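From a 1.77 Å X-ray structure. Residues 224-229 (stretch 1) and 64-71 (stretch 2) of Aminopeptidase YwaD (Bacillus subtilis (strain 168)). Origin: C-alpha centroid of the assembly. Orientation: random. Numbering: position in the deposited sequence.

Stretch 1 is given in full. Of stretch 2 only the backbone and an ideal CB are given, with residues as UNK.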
ATOM      1  N   ASN A 224      -7.603  -2.044  19.670  1.00 36.75           N
ATOM      2  CA  ASN A 224      -7.773  -3.463  19.370  1.00 33.99           C
ATOM      3  C   ASN A 224      -7.828  -3.723  17.868  1.00 28.15           C
ATOM      4  O   ASN A 224      -8.486  -4.670  17.422  1.00 32.87           O
ATOM      5  CB  ASN A 224      -9.029  -4.041  20.035  1.00 46.51           C
ATOM      6  CG  ASN A 224      -8.843  -4.308  21.509  1.00 57.69           C
ATOM      7  OD1 ASN A 224      -7.810  -3.971  22.089  1.00 58.73           O
ATOM      8  ND2 ASN A 224      -9.850  -4.915  22.128  1.00 59.04           N
ATOM      9  N   GLN A 225      -7.152  -2.897  17.069  1.00 28.70           N
ATOM     10  CA  GLN A 225      -7.191  -3.060  15.622  1.00 21.83           C
ATOM     11  C   GLN A 225      -6.322  -4.226  15.186  1.00 23.34           C
ATOM     12  O   GLN A 225      -5.213  -4.413  15.690  1.00 23.32           O
ATOM     13  CB  GLN A 225      -6.702  -1.790  14.923  1.00 20.36           C
ATOM     14  CG  GLN A 225      -7.494  -0.552  15.296  1.00 22.52           C
ATOM     15  CD  GLN A 225      -8.925  -0.610  14.806  1.00 25.37           C
ATOM     16  OE1 GLN A 225      -9.184  -0.432  13.625  1.00 25.95           O
ATOM     17  NE2 GLN A 225      -9.864  -0.828  15.722  1.00 29.26           N
ATOM     18  N   THR A 226      -6.827  -5.000  14.232  1.00 21.81           N
ATOM     19  CA  THR A 226      -6.102  -6.141  13.701  1.00 21.77           C
ATOM     20  C   THR A 226      -6.318  -6.213  12.199  1.00 20.06           C
ATOM     21  O   THR A 226      -7.333  -5.751  11.678  1.00 22.78           O
ATOM     22  CB  THR A 226      -6.558  -7.462  14.331  1.00 26.27           C
ATOM     23  OG1 THR A 226      -7.927  -7.707  13.983  1.00 34.38           O
ATOM     24  CG2 THR A 226      -6.428  -7.415  15.838  1.00 26.50           C
ATOM     25  N   SER A 227      -5.354  -6.805  11.513  1.00 21.11           N
ATOM     26  CA  SER A 227      -5.513  -7.099  10.099  1.00 18.26           C
ATOM     27  C   SER A 227      -5.147  -8.557   9.879  1.00 22.71           C
ATOM     28  O   SER A 227      -4.961  -9.300  10.847  1.00 25.59           O
ATOM     29  CB  SER A 227      -4.652  -6.173   9.248  1.00 19.75           C
ATOM     30  OG  SER A 227      -4.897  -6.391   7.860  1.00 18.21           O
ATOM     31  N   GLN A 228      -5.045  -8.989   8.625  1.00 21.81           N
ATOM     32  CA  GLN A 228      -4.717 -10.385   8.404  1.00 21.69           C
ATOM     33  C   GLN A 228      -4.147 -10.556   7.009  1.00 17.87           C
ATOM     34  O   GLN A 228      -4.389  -9.748   6.107  1.00 21.60           O
ATOM     35  CB  GLN A 228      -5.931 -11.300   8.596  1.00 22.53           C
ATOM     36  CG  GLN A 228      -7.169 -10.879   7.816  1.00 24.27           C
ATOM     37  CD  GLN A 228      -7.815  -9.634   8.389  1.00 22.19           C
ATOM     38  OE1 GLN A 228      -7.981  -9.506   9.603  1.00 28.04           O
ATOM     39  NE2 GLN A 228      -8.139  -8.681   7.519  1.00 23.98           N
ATOM     40  N   ASN A 229      -3.371 -11.621   6.860  1.00 20.49           N
ATOM     41  CA  ASN A 229      -2.867 -12.067   5.575  1.00 20.91           C
ATOM     42  C   ASN A 229      -3.587 -13.358   5.223  1.00 25.00           C
ATOM     43  O   ASN A 229      -3.973 -14.128   6.109  1.00 22.41           O
ATOM     44  CB  ASN A 229      -1.354 -12.324   5.618  1.00 18.00           C
ATOM     45  CG  ASN A 229      -0.567 -11.110   6.059  1.00 21.56           C
ATOM     46  OD1 ASN A 229      -0.875  -9.991   5.664  1.00 20.55           O
ATOM     47  ND2 ASN A 229       0.454 -11.324   6.877  1.00 22.96           N
ATOM     48  N   UNK A  64      -7.253  -0.714   6.190  1.00 19.05           N
ATOM     49  CA  UNK A  64      -6.660  -1.683   7.115  1.00 17.59           C
ATOM     50  C   UNK A  64      -7.362  -1.671   8.468  1.00 21.06           C
ATOM     51  O   UNK A  64      -7.569  -0.612   9.071  1.00 21.26           O
ATOM     52  CB  UNK A  64      -5.169  -1.393   7.302  1.00 17.59           C
ATOM     53  N   UNK A  65      -7.703  -2.862   8.952  1.00 19.01           N
ATOM     54  CA  UNK A  65      -8.356  -3.010  10.242  1.00 20.80           C
ATOM     55  C   UNK A  65      -9.866  -2.904  10.217  1.00 27.34           C
ATOM     56  O   UNK A  65     -10.509  -3.197  11.232  1.00 25.79           O
ATOM     57  CB  UNK A  65      -7.806  -1.956  11.205  1.00 20.80           C
ATOM     58  N   UNK A  66     -10.462  -2.521   9.098  1.00 23.39           N
ATOM     59  CA  UNK A  66     -11.895  -2.269   9.106  1.00 23.02           C
ATOM     60  C   UNK A  66     -12.669  -3.497   8.645  1.00 26.54           C
ATOM     61  O   UNK A  66     -12.120  -4.446   8.087  1.00 27.60           O
ATOM     62  CB  UNK A  66     -12.230  -1.069   8.218  1.00 23.02           C
ATOM     63  N   UNK A  67     -13.980  -3.456   8.893  1.00 25.75           N
ATOM     64  CA  UNK A  67     -14.855  -4.533   8.463  1.00 25.62           C
ATOM     65  C   UNK A  67     -14.728  -4.813   6.969  1.00 25.09           C
ATOM     66  O   UNK A  67     -14.821  -5.973   6.547  1.00 25.38           O
ATOM     67  CB  UNK A  67     -16.307  -4.195   8.808  1.00 25.62           C
ATOM     68  N   UNK A  68     -14.500  -3.779   6.154  1.00 24.94           N
ATOM     69  CA  UNK A  68     -14.343  -4.006   4.718  1.00 23.42           C
ATOM     70  C   UNK A  68     -13.103  -4.838   4.420  1.00 25.81           C
ATOM     71  O   UNK A  68     -13.122  -5.700   3.535  1.00 23.39           O
ATOM     72  CB  UNK A  68     -14.267  -2.671   3.974  1.00 23.42           C
ATOM     73  N   UNK A  69     -12.005  -4.586   5.131  1.00 21.83           N
ATOM     74  CA  UNK A  69     -10.826  -5.409   4.900  1.00 23.44           C
ATOM     75  C   UNK A  69     -11.074  -6.841   5.358  1.00 24.61           C
ATOM     76  O   UNK A  69     -10.655  -7.791   4.690  1.00 26.05           O
ATOM     77  CB  UNK A  69      -9.612  -4.822   5.623  1.00 23.44           C
ATOM     78  N   UNK A  70     -11.784  -7.016   6.472  1.00 22.70           N
ATOM     79  CA  UNK A  70     -12.058  -8.371   6.944  1.00 20.37           C
ATOM     80  C   UNK A  70     -12.985  -9.107   5.981  1.00 28.20           C
ATOM     81  O   UNK A  70     -12.768 -10.289   5.687  1.00 24.00           O
ATOM     82  CB  UNK A  70     -12.674  -8.334   8.344  1.00 20.37           C
ATOM     83  N   UNK A  71     -14.008  -8.420   5.462  1.00 26.12           N
ATOM     84  CA  UNK A  71     -14.876  -9.013   4.447  1.00 25.06           C
ATOM     85  C   UNK A  71     -14.068  -9.430   3.225  1.00 25.61           C
ATOM     86  O   UNK A  71     -14.287 -10.510   2.659  1.00 26.09           O
ATOM     87  CB  UNK A  71     -15.978  -8.032   4.042  1.00 25.06           C
TER

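Position 64 lies in the loop that leads into the helix. Its CA-to-CB bond points sideways relative to stretch 1, and the ideal CB is 5.0 Å from Ser-227 OG, so the visible atoms set only a mild limit and several small or medium side chains could be accommodated. The deposited residue is Ala-64, whose side chain makes no contact with stretch 1. Its carbonyl does reach across through a water, which donates to Ala-64 O and to Gln-225 OE1, at 2.6 Å from each.

Position 65 is far more restricted. Its phi/psi of 87/-9 would jam a CB against the carbonyl O of the preceding residue, which by itself calls for glycine. Stretch 1 adds to the restriction: an ideal CB would sit a tight 3.2 Å from Gln-225 OE1. The residue is Gly-65, and its CA is the one that comes nearest to stretch 1 in register, 5.0 Å from the CA of Ser-227. Gly-65 CA also lies 3.3 Å from Thr-226 O, with an angle of 163° at the hydrogen, a well-directed CA-H...O contact.

At position 66 CA-to-CB points away from stretch 1, and no atom of that stretch comes within 5.5 Å of the ideal CB. The backbone gives the better clue: this is the residue right before the helix, where Ser, Thr, Asp or Asn commonly serve as N-cap. Thr-66 occupies it, with chi1 in p.

Positions 67 and 68 open the helix out of reach of stretch 1, which therefore expresses no preference; small helix formers would do. They are Ala-67 and Ala-68.

Position 69 points its CA-to-CB bond toward stretch 1. The ideal CB is 4.5 Å from Gln-228 NE2 and 5.4 Å from Ser-227 OG, two groups able to donate, so an extended acceptor such as Glu or Gln is suggested. Glu-69 is found, with chi1 and chi2 both t. Ser-227 OG donates to Glu-69 OE2 at 2.7 Å, and Gly-65 N donates to the same OE2 at 2.9 Å and a nearly linear 175°, tying the loop before the helix to the carboxylate. A second water donates to Glu-69 OE2 at 2.4 Å and accepts from Gln-228 NE2 at 3.0 Å, linking two groups whose direct separation, Gln-228 NE2 to Glu-69 OE2, is 3.7 Å.

Position 70 has a sideways CA-to-CB bond, with its ideal CB 4.6 Å from Gln-228 NE2. Farther from this CB, at about 5.0, 6.8 and 7.4 Å, lie Gln-228 OE1, Thr-226 O and Thr-226 OG1, an all-oxygen group that favours a long donor, Lys or Arg. The end of Lys-70 comes nearer than its CA-to-CB bond suggests; chi2 is off-well at 143° and chi4 is m. Lys-70 NZ donates to Thr-226 OG1 at 2.8 Å and to Gln-228 OE1 at 3.0 Å, plus a weak bond from NZ to Thr-226 O at 3.3 Å.

Position 71 points away, with nothing of stretch 1 within 5.5 Å of its ideal CB, so stretch 1 places no limit on the choice; the side chain of Lys-71 stays at least 8.6 Å from it.

Stretch 2 (64-71) AGTAAEKK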
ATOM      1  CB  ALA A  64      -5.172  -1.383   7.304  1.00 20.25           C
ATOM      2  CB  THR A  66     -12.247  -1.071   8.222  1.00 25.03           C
ATOM      3  OG1 THR A  66     -11.967  -1.397   6.857  1.00 24.39           O
ATOM      4  CG2 THR A  66     -11.442   0.142   8.623  1.00 28.43           C
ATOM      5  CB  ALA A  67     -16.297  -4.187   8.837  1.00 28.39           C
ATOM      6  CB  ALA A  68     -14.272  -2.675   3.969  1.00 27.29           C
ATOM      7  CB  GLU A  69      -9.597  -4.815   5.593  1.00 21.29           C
ATOM      8  CG  GLU A  69      -8.278  -5.482   5.145  1.00 19.63           C
ATOM      9  CD  GLU A  69      -7.088  -5.139   6.020  1.00 21.10           C
ATOM     10  OE1 GLU A  69      -5.996  -4.888   5.462  1.00 22.02           O
ATOM     11  OE2 GLU A  69      -7.220  -5.142   7.262  1.00 24.80           O
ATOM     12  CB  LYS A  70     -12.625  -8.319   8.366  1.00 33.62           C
ATOM     13  CG  LYS A  70     -11.477  -8.272   9.400  1.00 35.90           C
ATOM     14  CD  LYS A  70     -11.739  -7.399  10.605  1.00 45.10           C
ATOM     15  CE  LYS A  70     -10.425  -6.983  11.291  1.00 39.45           C
ATOM     16  NZ  LYS A  70      -9.564  -8.138  11.710  1.00 29.45           N
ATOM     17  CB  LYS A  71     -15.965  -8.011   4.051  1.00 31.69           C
ATOM     18  CG  LYS A  71     -17.164  -8.598   3.342  1.00 42.84           C
ATOM     19  CD  LYS A  71     -18.416  -7.801   3.678  1.00 50.59           C
ATOM     20  CE  LYS A  71     -19.636  -8.324   2.933  1.00 56.63           C
ATOM     21  NZ  LYS A  71     -19.658  -7.843   1.521  1.00 56.48           N
TER
HETATM   22  O   HOH W   1      -7.699   0.187  11.571  1.00 37.18           O
HETATM   23  O   HOH W   2      -8.842  -6.109   8.804  1.00 34.58           O
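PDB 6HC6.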